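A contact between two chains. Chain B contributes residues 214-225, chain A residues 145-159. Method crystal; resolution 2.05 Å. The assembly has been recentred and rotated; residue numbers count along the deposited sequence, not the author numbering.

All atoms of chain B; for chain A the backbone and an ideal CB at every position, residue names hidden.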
# COMPACT_ATOMS: atom_id res chain seq x y z
N GLU B 214 21.03 -2.65 12.16
CA GLU B 214 21.21 -4.04 12.51
C GLU B 214 19.88 -4.73 12.80
O GLU B 214 18.94 -4.10 13.21
CB GLU B 214 22.14 -4.14 13.70
CG GLU B 214 23.55 -3.60 13.40
CD GLU B 214 24.44 -3.64 14.63
OE1 GLU B 214 23.94 -3.93 15.77
OE2 GLU B 214 25.67 -3.35 14.47
N GLY B 215 19.78 -6.00 12.50
CA GLY B 215 18.55 -6.74 12.76
C GLY B 215 18.65 -8.17 12.31
O GLY B 215 19.61 -8.58 11.61
N GLU B 216 17.65 -8.95 12.72
CA GLU B 216 17.46 -10.30 12.21
C GLU B 216 16.66 -10.21 10.90
O GLU B 216 15.47 -10.03 10.94
CB GLU B 216 16.67 -11.13 13.24
CG GLU B 216 17.19 -10.97 14.66
CD GLU B 216 18.54 -11.62 14.80
OE1 GLU B 216 18.85 -12.46 13.91
OE2 GLU B 216 19.29 -11.34 15.79
N VAL B 217 17.30 -10.42 9.76
CA VAL B 217 16.68 -10.24 8.44
C VAL B 217 16.17 -11.59 7.95
O VAL B 217 16.93 -12.59 7.91
CB VAL B 217 17.73 -9.66 7.44
CG1 VAL B 217 17.19 -9.49 6.02
CG2 VAL B 217 18.28 -8.29 7.92
N ILE B 218 14.87 -11.62 7.61
CA ILE B 218 14.24 -12.71 6.89
C ILE B 218 13.91 -12.25 5.51
O ILE B 218 13.18 -11.28 5.38
CB ILE B 218 12.92 -13.16 7.58
CG1 ILE B 218 13.26 -13.73 8.95
CG2 ILE B 218 12.22 -14.23 6.73
CD1 ILE B 218 12.06 -14.18 9.77
N PRO B 219 14.51 -12.86 4.49
CA PRO B 219 14.13 -12.30 3.19
C PRO B 219 12.68 -12.70 2.82
O PRO B 219 12.34 -13.83 3.04
CB PRO B 219 15.12 -12.93 2.20
CG PRO B 219 16.18 -13.69 3.05
CD PRO B 219 15.50 -13.95 4.39
N LEU B 220 11.90 -11.76 2.27
CA LEU B 220 10.52 -11.99 1.83
C LEU B 220 10.44 -12.09 0.33
O LEU B 220 10.05 -13.08 -0.16
CB LEU B 220 9.63 -10.84 2.21
CG LEU B 220 9.31 -10.48 3.66
CD1 LEU B 220 8.02 -9.60 3.64
CD2 LEU B 220 9.15 -11.68 4.58
N PHE B 221 10.84 -11.05 -0.38
CA PHE B 221 10.70 -10.97 -1.85
C PHE B 221 12.06 -10.56 -2.48
O PHE B 221 12.67 -9.68 -1.97
CB PHE B 221 9.65 -9.91 -2.24
CG PHE B 221 8.30 -10.14 -1.58
CD1 PHE B 221 7.61 -11.32 -1.81
CD2 PHE B 221 7.75 -9.21 -0.71
CE1 PHE B 221 6.38 -11.58 -1.15
CE2 PHE B 221 6.55 -9.46 -0.08
CZ PHE B 221 5.87 -10.65 -0.30
N PRO B 222 12.52 -11.28 -3.52
CA PRO B 222 13.90 -11.12 -3.99
C PRO B 222 14.12 -9.91 -4.88
O PRO B 222 13.14 -9.32 -5.39
CB PRO B 222 14.15 -12.41 -4.77
CG PRO B 222 12.74 -12.87 -5.27
CD PRO B 222 11.81 -12.38 -4.21
N GLY B 223 15.40 -9.54 -5.06
CA GLY B 223 15.79 -8.54 -6.04
C GLY B 223 15.79 -9.22 -7.38
O GLY B 223 15.64 -10.44 -7.47
N ILE B 224 15.94 -8.43 -8.43
CA ILE B 224 15.96 -8.94 -9.80
C ILE B 224 17.39 -8.69 -10.32
O ILE B 224 17.95 -7.59 -10.07
CB ILE B 224 14.96 -8.17 -10.74
CG1 ILE B 224 13.72 -7.70 -9.99
CG2 ILE B 224 14.55 -9.03 -11.94
CD1 ILE B 224 13.10 -6.42 -10.61
N PRO B 225 17.98 -9.67 -11.03
CA PRO B 225 19.33 -9.57 -11.60
C PRO B 225 19.79 -8.15 -12.05
O PRO B 225 19.49 -7.72 -13.18
CB PRO B 225 19.24 -10.51 -12.79
CG PRO B 225 18.39 -11.65 -12.27
CD PRO B 225 17.38 -10.98 -11.34
N UNK A 145 5.42 -7.86 -13.47
CA UNK A 145 6.79 -8.15 -13.09
C UNK A 145 6.95 -8.48 -11.64
O UNK A 145 5.97 -8.64 -10.95
CB UNK A 145 7.69 -6.96 -13.44
N UNK A 146 8.20 -8.55 -11.16
CA UNK A 146 8.42 -8.88 -9.77
C UNK A 146 8.31 -7.61 -8.94
O UNK A 146 8.53 -6.50 -9.44
CB UNK A 146 9.78 -9.55 -9.57
N UNK A 147 7.85 -7.78 -7.72
CA UNK A 147 7.69 -6.69 -6.84
C UNK A 147 9.09 -6.31 -6.25
O UNK A 147 10.03 -7.07 -6.40
CB UNK A 147 6.68 -7.04 -5.75
N UNK A 148 9.18 -5.14 -5.64
CA UNK A 148 10.41 -4.57 -5.00
C UNK A 148 10.87 -5.50 -3.88
O UNK A 148 10.07 -5.90 -3.03
CB UNK A 148 10.15 -3.17 -4.44
N UNK A 149 12.16 -5.79 -3.87
CA UNK A 149 12.82 -6.58 -2.83
C UNK A 149 12.49 -6.09 -1.45
O UNK A 149 12.56 -4.90 -1.17
CB UNK A 149 14.34 -6.56 -3.03
N UNK A 150 12.15 -7.01 -0.56
CA UNK A 150 11.68 -6.65 0.76
C UNK A 150 12.11 -7.72 1.74
O UNK A 150 12.23 -8.90 1.39
CB UNK A 150 10.16 -6.47 0.78
N UNK A 151 12.39 -7.32 2.98
CA UNK A 151 12.70 -8.28 4.03
C UNK A 151 11.97 -7.88 5.30
O UNK A 151 11.57 -6.72 5.49
CB UNK A 151 14.21 -8.36 4.27
N UNK A 152 11.80 -8.84 6.16
CA UNK A 152 11.28 -8.58 7.46
C UNK A 152 12.43 -8.62 8.43
O UNK A 152 13.20 -9.61 8.48
CB UNK A 152 10.18 -9.58 7.84
N UNK A 153 12.50 -7.55 9.23
CA UNK A 153 13.59 -7.36 10.17
C UNK A 153 13.06 -7.32 11.57
O UNK A 153 12.20 -6.51 11.90
CB UNK A 153 14.37 -6.08 9.86
N UNK A 154 13.59 -8.26 12.36
CA UNK A 154 13.28 -8.48 13.79
C UNK A 154 11.80 -8.46 14.09
O UNK A 154 11.33 -7.75 15.00
CB UNK A 154 13.97 -7.42 14.65
N UNK A 155 11.07 -9.21 13.29
CA UNK A 155 9.67 -9.41 13.56
C UNK A 155 8.75 -8.25 13.21
O UNK A 155 7.58 -8.49 13.01
CB UNK A 155 9.50 -9.74 15.04
N UNK A 156 9.23 -7.00 13.14
CA UNK A 156 8.29 -5.86 12.98
C UNK A 156 8.65 -4.69 12.05
O UNK A 156 8.00 -3.66 12.08
CB UNK A 156 8.05 -5.26 14.37
N UNK A 157 9.70 -4.86 11.26
CA UNK A 157 10.05 -3.83 10.29
C UNK A 157 10.08 -4.43 8.94
O UNK A 157 10.74 -5.46 8.75
CB UNK A 157 11.39 -3.17 10.61
N UNK A 158 9.35 -3.82 8.00
CA UNK A 158 9.49 -4.22 6.62
C UNK A 158 10.42 -3.22 5.95
O UNK A 158 10.05 -2.02 5.81
CB UNK A 158 8.13 -4.29 5.91
N UNK A 159 11.52 -3.75 5.42
CA UNK A 159 12.49 -2.94 4.70
C UNK A 159 12.42 -3.27 3.24
O UNK A 159 12.49 -4.41 2.86
CB UNK A 159 13.91 -3.16 5.23

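At position 145 nothing of chain B lies within reach of the CB, so the contact sets no preference; the residue is Gly A145. Position 146 directs its CB toward chain B, 4.4 Å from CG1 of Ile B224. A compact apolar group would suit this patch, and Pro A146 supplies one, its CG 3.3 Å from Ile B224 CD1.

At position 147 the CB points sideways, but the ring of Phe B221 lies near enough for a long chain to reach; an aromatic, a long aliphatic or an arginine could cover it. Arg A147 lays its guanidinium flat on the ring, centres 3.9 Å apart and planes at 9°, while its CD sits over the same ring, 3.6 Å from the centroid. Its backbone O and Pro B222 O, both acceptors, are bridged by a water that donates to each at 2.6 Å.

Position 148 turns away from chain B and is little constrained by it; it is Ile A148. Position 149 points sideways past the backbone of Phe B221, Pro B222 and Gly B223, where many side chains could pass. Glu A149 extends (chi1 and chi2 both t) and brings OE1 to 3.3 Å from Gly B223 CA, without a hydrogen bond to Gly B223 N.

From 150 the backbone pairs antiparallel with chain B. At 150 the CB lies 3.9 Å from Phe B221 CD2, inviting a medium or long side chain. Gln A150 places NE2 at the ring edge, 3.6 Å from Phe B221 CE2. Its backbone O accepts from both Leu B220 N (3.0 Å) and Phe B221 N (3.1 Å), as the beta bulge allows.

Position 151 is tight: its CB is 3.3 Å from Ile B218 O and 3.6 Å from Val B217 CG1, so a small residue fits easily, and Ser A151 occupies it.

On the other face, 152 looks onto Leu B220 and Ile B218, favouring an aliphatic residue. Leu A152 has its CB 4.0 Å from Leu B220 CD2, and its backbone exchanges two hydrogen bonds with Ile B218.

Position 153 shares its face with Val B217, and a branched aliphatic would suit; Ile A153 brings CG1 to 4.1 Å from Val B217 CG2.

At 154, with phi and psi both positive, the unpaired Glu B216 N calls for a short acceptor. Ser A154 OG accepts from it at 3.2 Å.

Positive phi favours glycine at 155, and Gly A155 is found. At 156, 157 and 159 no atom of chain B comes within 5.5 Å of the CB, so the contact sets no preference; the residues are Asn A156, Leu A157 and Arg A159, which make no contact with this stretch. Position 158, its CB sideways, admits a reaching aliphatic: Leu A158 CD2 meets Leu B220 CD1 at 3.5 Å.

Chain A 145-159: GPRIEQSLISGNLLR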
# COMPACT_ATOMS: atom_id res chain seq x y z
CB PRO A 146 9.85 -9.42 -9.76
CG PRO A 146 10.56 -8.57 -10.84
CD PRO A 146 9.46 -8.25 -11.87
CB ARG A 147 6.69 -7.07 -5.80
CG ARG A 147 7.26 -8.06 -4.79
CD ARG A 147 6.19 -8.56 -3.89
NE ARG A 147 5.83 -7.57 -2.89
CZ ARG A 147 4.72 -7.62 -2.17
NH1 ARG A 147 3.83 -8.59 -2.38
NH2 ARG A 147 4.48 -6.68 -1.25
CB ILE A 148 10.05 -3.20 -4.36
CG1 ILE A 148 9.62 -2.15 -5.41
CG2 ILE A 148 11.22 -2.62 -3.55
CD1 ILE A 148 10.64 -1.76 -6.34
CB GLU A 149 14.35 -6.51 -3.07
CG GLU A 149 15.08 -7.37 -2.14
CD GLU A 149 16.57 -7.34 -2.37
OE1 GLU A 149 17.01 -6.90 -3.46
OE2 GLU A 149 17.26 -7.78 -1.44
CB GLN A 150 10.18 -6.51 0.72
CG GLN A 150 9.58 -5.90 1.94
CD GLN A 150 8.13 -5.53 1.69
OE1 GLN A 150 7.78 -4.36 1.33
NE2 GLN A 150 7.27 -6.52 1.82
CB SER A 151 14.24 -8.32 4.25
OG SER A 151 14.74 -6.99 4.46
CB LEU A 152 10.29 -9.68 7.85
CG LEU A 152 9.71 -9.57 9.26
CD1 LEU A 152 8.80 -8.32 9.37
CD2 LEU A 152 8.90 -10.82 9.48
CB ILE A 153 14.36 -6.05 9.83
CG1 ILE A 153 14.85 -6.13 8.38
CG2 ILE A 153 15.54 -5.85 10.78
CD1 ILE A 153 15.71 -4.98 7.92
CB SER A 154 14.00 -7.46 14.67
OG SER A 154 15.40 -7.61 14.56
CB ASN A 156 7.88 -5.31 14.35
CG ASN A 156 9.03 -4.86 15.16
OD1 ASN A 156 10.17 -4.83 14.68
ND2 ASN A 156 8.78 -4.55 16.45
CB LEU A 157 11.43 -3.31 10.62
CG LEU A 157 12.24 -2.55 9.57
CD1 LEU A 157 11.52 -1.31 9.01
CD2 LEU A 157 13.70 -2.21 10.17
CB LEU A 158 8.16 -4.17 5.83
CG LEU A 158 7.20 -5.34 6.03
CD1 LEU A 158 5.81 -4.93 5.40
CD2 LEU A 158 7.77 -6.63 5.45
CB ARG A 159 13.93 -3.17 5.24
CG ARG A 159 14.98 -2.83 4.18
CD ARG A 159 16.42 -2.98 4.61
NE ARG A 159 16.96 -1.64 4.82
CZ ARG A 159 17.58 -0.86 3.93
NH1 ARG A 159 17.84 -1.20 2.68
NH2 ARG A 159 17.94 0.30 4.35
O HOH W 1 10.54 -9.53 -5.81
O HOH W 2 12.35 -10.89 11.10
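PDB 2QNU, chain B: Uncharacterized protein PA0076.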